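Local coordinates for endo-beta-mannanase (Rhizomucor miehei, PDB 4QP0), which probably hydrolyses internal beta-1,4-mannosidic linkages at random in mannans, galactomannans and glucomannans, as a secreted family 5 glycoside hydrolase with a TIM-barrel fold, at residues V5-T13 and Q282-I290; N58-W69 and Y114-F124. One frame throughout, in Å; residues are numbered along the deposited sequence.

Contact 1 of 2, residues V5-T13 and Q282-I290; sequences VQTSGPQFT and QADADKPVI
Pro288 is wedged against an N-terminal beta-hairpin, meeting Thr7, Gly9, Pro10, Gln11 and Phe12 where the hairpin lies across the N-terminal ends of the strands of the TIM barrel. The hairpin turns through a type II' beta turn from Ser8 to Gln11, while 282-290 is the link from helix 270-284 into barrel strand 289-294. Along the Pro288 ring, CB comes first: it sits almost over the centre of the Phe12 ring, 3.9 Å from the centroid and only 8° off the normal, a well-centred CH-pi contact. Next, Pro288 CG is pressed against the backbone of the returning strand, 3.4 Å from Gln11 O, and on another side meets the methyl of Thr7, with CG2 3.7 Å away. Last in the ring, Pro288 CD lies 3.3 Å from Gly9 O in the turn. The CA of Pro288 adds a CA-H...O contact of 3.2 Å to Pro10 O. No conventional hydrogen bond joins the two segments, so the hairpin rests on proline carbons and carbonyl oxygens. Phe12 reaches Pro288 because its CG is anti to the carbonyl carbon (chi1 -75°), which carries the ring into the N-terminal end of the barrel; there Phe168 and Phe252 make edge-to-face contacts with it and Ile290 CB lies at its edge. Gln282, its chain extended, brings its amide carbon alongside Pro10 O. The polar atoms of that amide are engaged elsewhere: Gln282 OE1 accepts from Val289 N at 3.0 Å, tying helix to strand, while Ala319 N and Asp317 O fasten the amide to the loop before strand 320-323. At the outer end of the contact, Asp286 lies alongside Pro10, with OD1 3.2 Å from the CD of the proline ring.

Contact 2 of 2, residues N58-W69 and Y114-F124; sequences NLGSDSVWFQQW and YGGMDYYVKNF. With SO4 (sulfate ion), chain B.
Leu59 N donates to Tyr114 O at 3.0 Å where the two backbones meet, and farther along strand 67-69 and helix 116-124 run in nearly the same direction, 23° apart with axes 9.5 Å from each other. Tyr119 spans the distance between helix and strand. With CG anti to the backbone N (chi1 -165°), its ring reaches from the helix toward the strand and receives Leu59 CB over one face, 4.0 Å from the centroid. Tyr119 OH works in both directions: it accepts a nearly straight bond from Trp69 N at 3.1 Å and donates to O4 of a sulfate ion at 2.8 Å, both partners lying at the ring edge and in its plane. The sulfate, probably from the crystallisation liquor, is also held by Ser61 OG. The two branches of Leu59 part: CD1 faces the backbone of Gly116, and CD2 packs 3.5 Å from Tyr120 CE2. Tyr120 OH in turn accepts from Gln67 NE2 at 2.9 Å, the oxygen lying close to the amide plane while the tyrosine ring stands steeply across it. At the far end the Trp69 indole meets two residues of the helix. Asn123 CB sits over the face of its five-membered ring, and the edge of its six-membered ring points at the face of Phe124, a T-shaped pair with centroids 5.0 Å apart and planes at 68°. Beyond the contact, Met76 of strand 75-78 touches both Trp69 and Tyr119, and helix 136-151 backs Phe124 and Tyr120. The contact thus joins the excursions that follow barrel strands 51-55 and 102-106, elaborated beta-alpha loops on the C-terminal side of the TIM barrel, the side on which family 5 glycoside hydrolases carry their active-site cleft.

Overall arrangement
Contacts 1 and 2 lie on opposite sides of the centre of the chain, their centres 34 Å apart and their nearest atoms about 17 Å apart. Both are partly buried and share no helix or strand. Contact 1 is at the N-terminal end of the barrel strands, joining the N-terminal hairpin to the entry of strand 289-294, whereas contact 2 bridges two beta-alpha loops on the other side. Their chemistry differs accordingly: 5-13 and 282-290 meet through proline, aromatic and CA-H...O contacts without a conventional hydrogen bond, while 58-69 and 114-124 combine aromatic packing with three hydrogen bonds and hold a sulfate ion at the surface.

Contact 1 of 2, residues V5-T13 and Q282-I290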
# COMPACT_ATOMS: atom_id res chain seq x y z
N VAL A 5 4.48 3.16 -15.42
CA VAL A 5 5.49 3.55 -14.43
C VAL A 5 6.63 2.54 -14.38
O VAL A 5 6.41 1.33 -14.33
CB VAL A 5 4.88 3.69 -13.02
CG1 VAL A 5 5.97 3.91 -11.97
CG2 VAL A 5 3.89 4.84 -12.99
N GLN A 6 7.85 3.05 -14.41
CA GLN A 6 9.03 2.20 -14.40
C GLN A 6 10.03 2.62 -13.33
O GLN A 6 9.78 3.54 -12.56
CB GLN A 6 9.68 2.18 -15.79
CG GLN A 6 8.80 1.52 -16.85
CD GLN A 6 9.52 1.31 -18.15
OE1 GLN A 6 10.31 2.16 -18.58
NE2 GLN A 6 9.26 0.18 -18.79
N THR A 7 11.16 1.92 -13.26
CA THR A 7 12.22 2.27 -12.34
C THR A 7 13.53 2.36 -13.08
O THR A 7 13.84 1.52 -13.94
CB THR A 7 12.38 1.24 -11.21
OG1 THR A 7 12.69 -0.05 -11.77
CG2 THR A 7 11.11 1.16 -10.35
N SER A 8 14.30 3.39 -12.76
CA SER A 8 15.66 3.55 -13.25
C SER A 8 16.53 3.86 -12.04
O SER A 8 16.56 5.00 -11.56
CB SER A 8 15.73 4.67 -14.29
OG SER A 8 17.05 4.79 -14.81
N GLY A 9 17.22 2.84 -11.54
CA GLY A 9 17.99 2.96 -10.31
C GLY A 9 17.13 3.40 -9.14
O GLY A 9 16.08 2.81 -8.89
N PRO A 10 17.55 4.46 -8.43
CA PRO A 10 16.82 4.96 -7.25
C PRO A 10 15.52 5.72 -7.56
O PRO A 10 14.76 6.02 -6.64
CB PRO A 10 17.84 5.90 -6.59
CG PRO A 10 18.69 6.39 -7.72
CD PRO A 10 18.77 5.25 -8.70
N GLN A 11 15.26 6.02 -8.83
CA GLN A 11 14.09 6.83 -9.19
C GLN A 11 12.97 6.03 -9.85
O GLN A 11 13.21 5.02 -10.52
CB GLN A 11 14.48 7.98 -10.13
CG GLN A 11 15.57 8.90 -9.62
CD GLN A 11 16.17 9.75 -10.72
OE1 GLN A 11 16.64 9.24 -11.74
NE2 GLN A 11 16.14 11.06 -10.52
N PHE A 12 11.74 6.51 -9.65
CA PHE A 12 10.63 6.10 -10.48
C PHE A 12 10.74 6.87 -11.78
O PHE A 12 11.27 7.98 -11.79
CB PHE A 12 9.29 6.42 -9.82
CG PHE A 12 8.93 5.51 -8.69
CD1 PHE A 12 8.83 4.12 -8.90
CD2 PHE A 12 8.68 6.02 -7.43
CE1 PHE A 12 8.49 3.28 -7.86
CE2 PHE A 12 8.34 5.18 -6.39
CZ PHE A 12 8.24 3.81 -6.60
N THR A 13 10.23 6.29 -12.86
CA THR A 13 10.31 6.95 -14.15
C THR A 13 9.01 6.78 -14.94
O THR A 13 8.43 5.69 -15.01
CB THR A 13 11.57 6.52 -14.95
OG1 THR A 13 11.64 7.26 -16.17
CG2 THR A 13 11.60 5.02 -15.26
N GLN A 282 17.46 3.13 -0.14
CA GLN A 282 17.20 3.45 -1.55
C GLN A 282 18.50 3.75 -2.29
O GLN A 282 18.68 3.32 -3.44
CB GLN A 282 16.28 4.67 -1.66
CG GLN A 282 15.99 5.12 -3.09
CD GLN A 282 15.18 6.41 -3.16
OE1 GLN A 282 13.96 6.42 -2.92
NE2 GLN A 282 15.85 7.50 -3.49
N ALA A 283 19.39 4.50 -1.65
CA ALA A 283 20.68 4.84 -2.25
C ALA A 283 21.66 3.66 -2.27
O ALA A 283 22.44 3.53 -3.21
CB ALA A 283 21.30 6.03 -1.54
N ASP A 284 21.62 2.82 -1.24
CA ASP A 284 22.62 1.75 -1.07
C ASP A 284 22.27 0.48 -1.86
O ASP A 284 23.15 -0.26 -2.30
CB ASP A 284 22.85 1.45 0.41
CG ASP A 284 23.37 2.66 1.17
OD1 ASP A 284 23.98 3.54 0.53
OD2 ASP A 284 23.18 2.73 2.41
N ALA A 285 20.98 0.23 -2.01
CA ALA A 285 20.50 -0.66 -3.06
C ALA A 285 20.13 0.32 -4.16
O ALA A 285 20.14 1.52 -3.94
CB ALA A 285 19.30 -1.47 -2.60
N ASP A 286 19.85 -0.14 -5.36
CA ASP A 286 19.58 0.82 -6.42
C ASP A 286 18.12 0.76 -6.85
O ASP A 286 17.82 0.60 -8.02
CB ASP A 286 20.55 0.62 -7.58
CG ASP A 286 21.05 1.92 -8.17
OD1 ASP A 286 20.73 2.99 -7.60
OD2 ASP A 286 21.76 1.87 -9.21
N LYS A 287 17.22 0.87 -5.86
CA LYS A 287 15.77 0.76 -6.07
C LYS A 287 15.04 1.90 -5.37
O LYS A 287 15.42 2.27 -4.26
CB LYS A 287 15.23 -0.55 -5.50
CG LYS A 287 15.69 -1.78 -6.23
CD LYS A 287 14.89 -2.98 -5.79
CE LYS A 287 15.44 -4.21 -6.50
NZ LYS A 287 14.64 -5.42 -6.19
N PRO A 288 13.98 2.43 -6.01
CA PRO A 288 13.21 3.48 -5.37
C PRO A 288 12.53 2.95 -4.11
O PRO A 288 12.19 1.75 -4.03
CB PRO A 288 12.14 3.83 -6.41
CG PRO A 288 12.64 3.25 -7.69
CD PRO A 288 13.36 2.01 -7.28
N VAL A 289 12.40 3.84 -3.13
CA VAL A 289 11.66 3.56 -1.91
C VAL A 289 10.61 4.65 -1.77
O VAL A 289 10.81 5.79 -2.21
CB VAL A 289 12.60 3.47 -0.69
CG1 VAL A 289 11.82 3.22 0.59
CG2 VAL A 289 13.62 2.36 -0.88
N ILE A 290 9.47 4.27 -1.20
CA ILE A 290 8.36 5.19 -1.02
C ILE A 290 7.83 5.09 0.42
O ILE A 290 7.54 4.00 0.92
CB ILE A 290 7.24 4.94 -2.06
CG1 ILE A 290 6.13 5.99 -1.96
CG2 ILE A 290 6.69 3.51 -1.97
CD1 ILE A 290 4.94 5.74 -2.87

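Contact 2 of 2, residues N58-W69 and Y114-F124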
# COMPACT_ATOMS: atom_id res chain seq x y z
N ASN A 58 -11.19 -7.27 -0.21
CA ASN A 58 -12.39 -7.05 0.60
C ASN A 58 -13.10 -8.38 0.82
O ASN A 58 -13.94 -8.78 0.03
CB ASN A 58 -13.34 -6.02 -0.06
CG ASN A 58 -14.40 -5.50 0.90
OD1 ASN A 58 -14.90 -6.24 1.74
ND2 ASN A 58 -14.74 -4.21 0.76
N LEU A 59 -12.73 -9.05 1.90
CA LEU A 59 -13.20 -10.39 2.19
C LEU A 59 -14.27 -10.38 3.29
O LEU A 59 -14.02 -9.92 4.41
CB LEU A 59 -12.04 -11.30 2.59
CG LEU A 59 -10.91 -11.56 1.58
CD1 LEU A 59 -9.71 -10.65 1.82
CD2 LEU A 59 -10.50 -13.03 1.65
N GLY A 60 -15.46 -10.88 2.96
CA GLY A 60 -16.59 -10.86 3.89
C GLY A 60 -17.95 -10.98 3.22
O GLY A 60 -18.08 -11.58 2.14
N SER A 61 -18.98 -10.43 3.87
CA SER A 61 -20.35 -10.49 3.37
C SER A 61 -21.13 -9.21 3.66
O SER A 61 -22.33 -9.25 3.93
CB SER A 61 -21.09 -11.70 3.97
OG SER A 61 -21.37 -11.50 5.34
N ASP A 62 -20.44 -8.07 3.60
CA ASP A 62 -21.10 -6.77 3.69
C ASP A 62 -21.59 -6.37 2.30
O ASP A 62 -21.46 -7.14 1.34
CB ASP A 62 -20.16 -5.70 4.27
CG ASP A 62 -20.01 -5.80 5.78
OD1 ASP A 62 -21.03 -6.01 6.48
OD2 ASP A 62 -18.87 -5.65 6.28
N SER A 63 -22.14 -5.16 2.20
CA SER A 63 -22.70 -4.62 0.96
C SER A 63 -21.73 -4.72 -0.22
O SER A 63 -22.14 -5.03 -1.34
CB SER A 63 -23.13 -3.16 1.16
OG SER A 63 -23.91 -3.02 2.34
N VAL A 64 -20.45 -4.45 0.04
CA VAL A 64 -19.38 -4.61 -0.95
C VAL A 64 -18.48 -5.75 -0.49
O VAL A 64 -18.02 -5.76 0.65
CB VAL A 64 -18.56 -3.31 -1.12
CG1 VAL A 64 -17.45 -3.48 -2.15
CG2 VAL A 64 -19.46 -2.15 -1.53
N TRP A 65 -18.26 -6.72 -1.37
CA TRP A 65 -17.27 -7.77 -1.10
C TRP A 65 -16.61 -8.19 -2.37
O TRP A 65 -17.24 -8.20 -3.43
CB TRP A 65 -17.89 -8.96 -0.38
CG TRP A 65 -18.93 -9.72 -1.17
CD1 TRP A 65 -20.29 -9.42 -1.31
CD2 TRP A 65 -18.74 -10.96 -1.94
NE1 TRP A 65 -20.93 -10.35 -2.09
CE2 TRP A 65 -20.06 -11.30 -2.50
CE3 TRP A 65 -17.66 -11.79 -2.22
CZ2 TRP A 65 -20.26 -12.43 -3.30
CZ3 TRP A 65 -17.87 -12.92 -3.02
CH2 TRP A 65 -19.14 -13.23 -3.54
N PHE A 66 -15.32 -8.53 -2.28
CA PHE A 66 -14.59 -9.07 -3.44
C PHE A 66 -14.33 -10.56 -3.30
O PHE A 66 -14.30 -11.28 -4.30
CB PHE A 66 -13.28 -8.31 -3.71
CG PHE A 66 -13.45 -6.83 -3.94
CD1 PHE A 66 -14.63 -6.32 -4.47
CD2 PHE A 66 -12.42 -5.95 -3.63
CE1 PHE A 66 -14.77 -4.95 -4.68
CE2 PHE A 66 -12.57 -4.58 -3.83
CZ PHE A 66 -13.74 -4.08 -4.36
N GLN A 67 -14.11 -11.02 -2.07
CA GLN A 67 -13.96 -12.45 -1.76
C GLN A 67 -14.82 -12.84 -0.58
O GLN A 67 -15.21 -11.99 0.23
CB GLN A 67 -12.52 -12.80 -1.42
CG GLN A 67 -11.60 -13.04 -2.59
CD GLN A 67 -10.14 -12.99 -2.17
OE1 GLN A 67 -9.65 -11.97 -1.68
NE2 GLN A 67 -9.44 -14.10 -2.37
N GLN A 68 -15.09 -14.13 -0.47
CA GLN A 68 -16.02 -14.66 0.52
C GLN A 68 -15.97 -16.18 0.50
O GLN A 68 -15.78 -16.80 -0.56
CB GLN A 68 -17.43 -14.12 0.26
CG GLN A 68 -18.60 -15.02 0.60
CD GLN A 68 -19.92 -14.41 0.18
OE1 GLN A 68 -20.25 -13.28 0.53
NE2 GLN A 68 -20.69 -15.17 -0.59
N TRP A 69 -16.13 -16.79 1.67
CA TRP A 69 -16.14 -18.23 1.79
C TRP A 69 -17.51 -18.77 1.53
O TRP A 69 -18.50 -18.25 2.05
CB TRP A 69 -15.67 -18.66 3.16
CG TRP A 69 -15.51 -20.15 3.26
CD1 TRP A 69 -16.36 -21.05 3.90
CD2 TRP A 69 -14.44 -20.97 2.69
NE1 TRP A 69 -15.90 -22.34 3.77
CE2 TRP A 69 -14.75 -22.37 3.05
CE3 TRP A 69 -13.30 -20.71 1.94
CZ2 TRP A 69 -13.93 -23.42 2.68
CZ3 TRP A 69 -12.48 -21.79 1.57
CH2 TRP A 69 -12.79 -23.11 1.93
N TYR A 114 -11.55 -5.30 6.69
CA TYR A 114 -12.03 -5.89 5.44
C TYR A 114 -11.49 -7.31 5.23
O TYR A 114 -11.18 -7.72 4.10
CB TYR A 114 -11.78 -4.96 4.24
CG TYR A 114 -12.31 -3.56 4.49
CD1 TYR A 114 -13.66 -3.25 4.26
CD2 TYR A 114 -11.48 -2.54 4.96
CE1 TYR A 114 -14.15 -1.98 4.50
CE2 TYR A 114 -11.97 -1.27 5.20
CZ TYR A 114 -13.30 -0.99 4.96
OH TYR A 114 -13.79 0.27 5.20
N GLY A 115 -11.38 -8.05 6.33
CA GLY A 115 -11.06 -9.47 6.28
C GLY A 115 -9.58 -9.77 6.32
O GLY A 115 -9.10 -10.45 7.23
N GLY A 116 -8.85 -9.28 5.32
CA GLY A 116 -7.41 -9.51 5.20
C GLY A 116 -7.02 -10.98 5.25
O GLY A 116 -7.79 -11.85 4.87
N MET A 117 -5.81 -11.25 5.75
CA MET A 117 -5.25 -12.61 5.78
C MET A 117 -6.03 -13.54 6.69
O MET A 117 -6.18 -14.72 6.39
CB MET A 117 -3.81 -12.60 6.27
CG MET A 117 -2.82 -11.84 5.41
SD MET A 117 -1.26 -11.69 6.29
CE MET A 117 -0.35 -10.66 5.14
N ASP A 118 -6.51 -13.01 7.81
CA ASP A 118 -7.17 -13.82 8.84
C ASP A 118 -8.45 -14.51 8.32
O ASP A 118 -8.83 -15.58 8.82
CB ASP A 118 -7.45 -12.97 10.10
CG ASP A 118 -6.20 -12.75 10.98
OD1 ASP A 118 -5.12 -13.30 10.67
OD2 ASP A 118 -6.32 -12.04 12.01
N TYR A 119 -9.09 -13.90 7.33
CA TYR A 119 -10.27 -14.48 6.69
C TYR A 119 -9.92 -15.80 6.00
O TYR A 119 -10.67 -16.78 6.09
CB TYR A 119 -10.88 -13.50 5.69
CG TYR A 119 -12.29 -13.86 5.26
CD1 TYR A 119 -13.40 -13.21 5.82
CD2 TYR A 119 -12.53 -14.85 4.30
CE1 TYR A 119 -14.69 -13.54 5.42
CE2 TYR A 119 -13.81 -15.17 3.90
CZ TYR A 119 -14.89 -14.52 4.46
OH TYR A 119 -16.16 -14.85 4.07
N TYR A 120 -8.79 -15.81 5.29
CA TYR A 120 -8.25 -17.00 4.66
C TYR A 120 -7.99 -18.08 5.71
O TYR A 120 -8.38 -19.23 5.54
CB TYR A 120 -6.94 -16.69 3.95
CG TYR A 120 -7.00 -15.85 2.69
CD1 TYR A 120 -6.98 -16.45 1.43
CD2 TYR A 120 -7.03 -14.45 2.76
CE1 TYR A 120 -7.00 -15.69 0.27
CE2 TYR A 120 -7.05 -13.68 1.61
CZ TYR A 120 -7.04 -14.29 0.37
OH TYR A 120 -7.06 -13.52 -0.77
N VAL A 121 -7.31 -17.69 6.79
CA VAL A 121 -6.87 -18.62 7.82
C VAL A 121 -8.04 -19.29 8.56
O VAL A 121 -8.02 -20.50 8.79
CB VAL A 121 -5.91 -17.94 8.83
CG1 VAL A 121 -5.37 -18.95 9.83
CG2 VAL A 121 -4.75 -17.28 8.09
N LYS A 122 -9.04 -18.49 8.91
CA LYS A 122 -10.24 -18.97 9.59
C LYS A 122 -10.96 -20.01 8.74
O LYS A 122 -11.18 -21.14 9.19
CB LYS A 122 -11.17 -17.80 9.91
CG LYS A 122 -12.52 -18.19 10.50
CD LYS A 122 -13.44 -16.99 10.69
CE LYS A 122 -13.63 -16.19 9.41
NZ LYS A 122 -15.05 -15.84 9.13
N ASN A 123 -11.28 -19.63 7.51
CA ASN A 123 -12.11 -20.44 6.62
C ASN A 123 -11.42 -21.66 6.00
O ASN A 123 -12.09 -22.61 5.58
CB ASN A 123 -12.77 -19.56 5.55
CG ASN A 123 -13.76 -18.57 6.15
OD1 ASN A 123 -13.48 -17.38 6.22
ND2 ASN A 123 -14.91 -19.06 6.58
N PHE A 124 -10.09 -21.66 5.94
CA PHE A 124 -9.34 -22.84 5.47
C PHE A 124 -9.00 -23.85 6.57
O PHE A 124 -8.60 -24.98 6.29
CB PHE A 124 -8.09 -22.43 4.68
CG PHE A 124 -8.35 -22.22 3.21
CD1 PHE A 124 -8.50 -23.31 2.36
CD2 PHE A 124 -8.44 -20.94 2.68
CE1 PHE A 124 -8.75 -23.13 1.00
CE2 PHE A 124 -8.69 -20.74 1.33
CZ PHE A 124 -8.84 -21.84 0.49
S SO4 B . -18.56 -13.78 6.51
O1 SO4 B . -17.77 -14.99 6.85
O2 SO4 B . -19.96 -13.95 6.94
O3 SO4 B . -17.98 -12.60 7.19
O4 SO4 B . -18.50 -13.60 5.03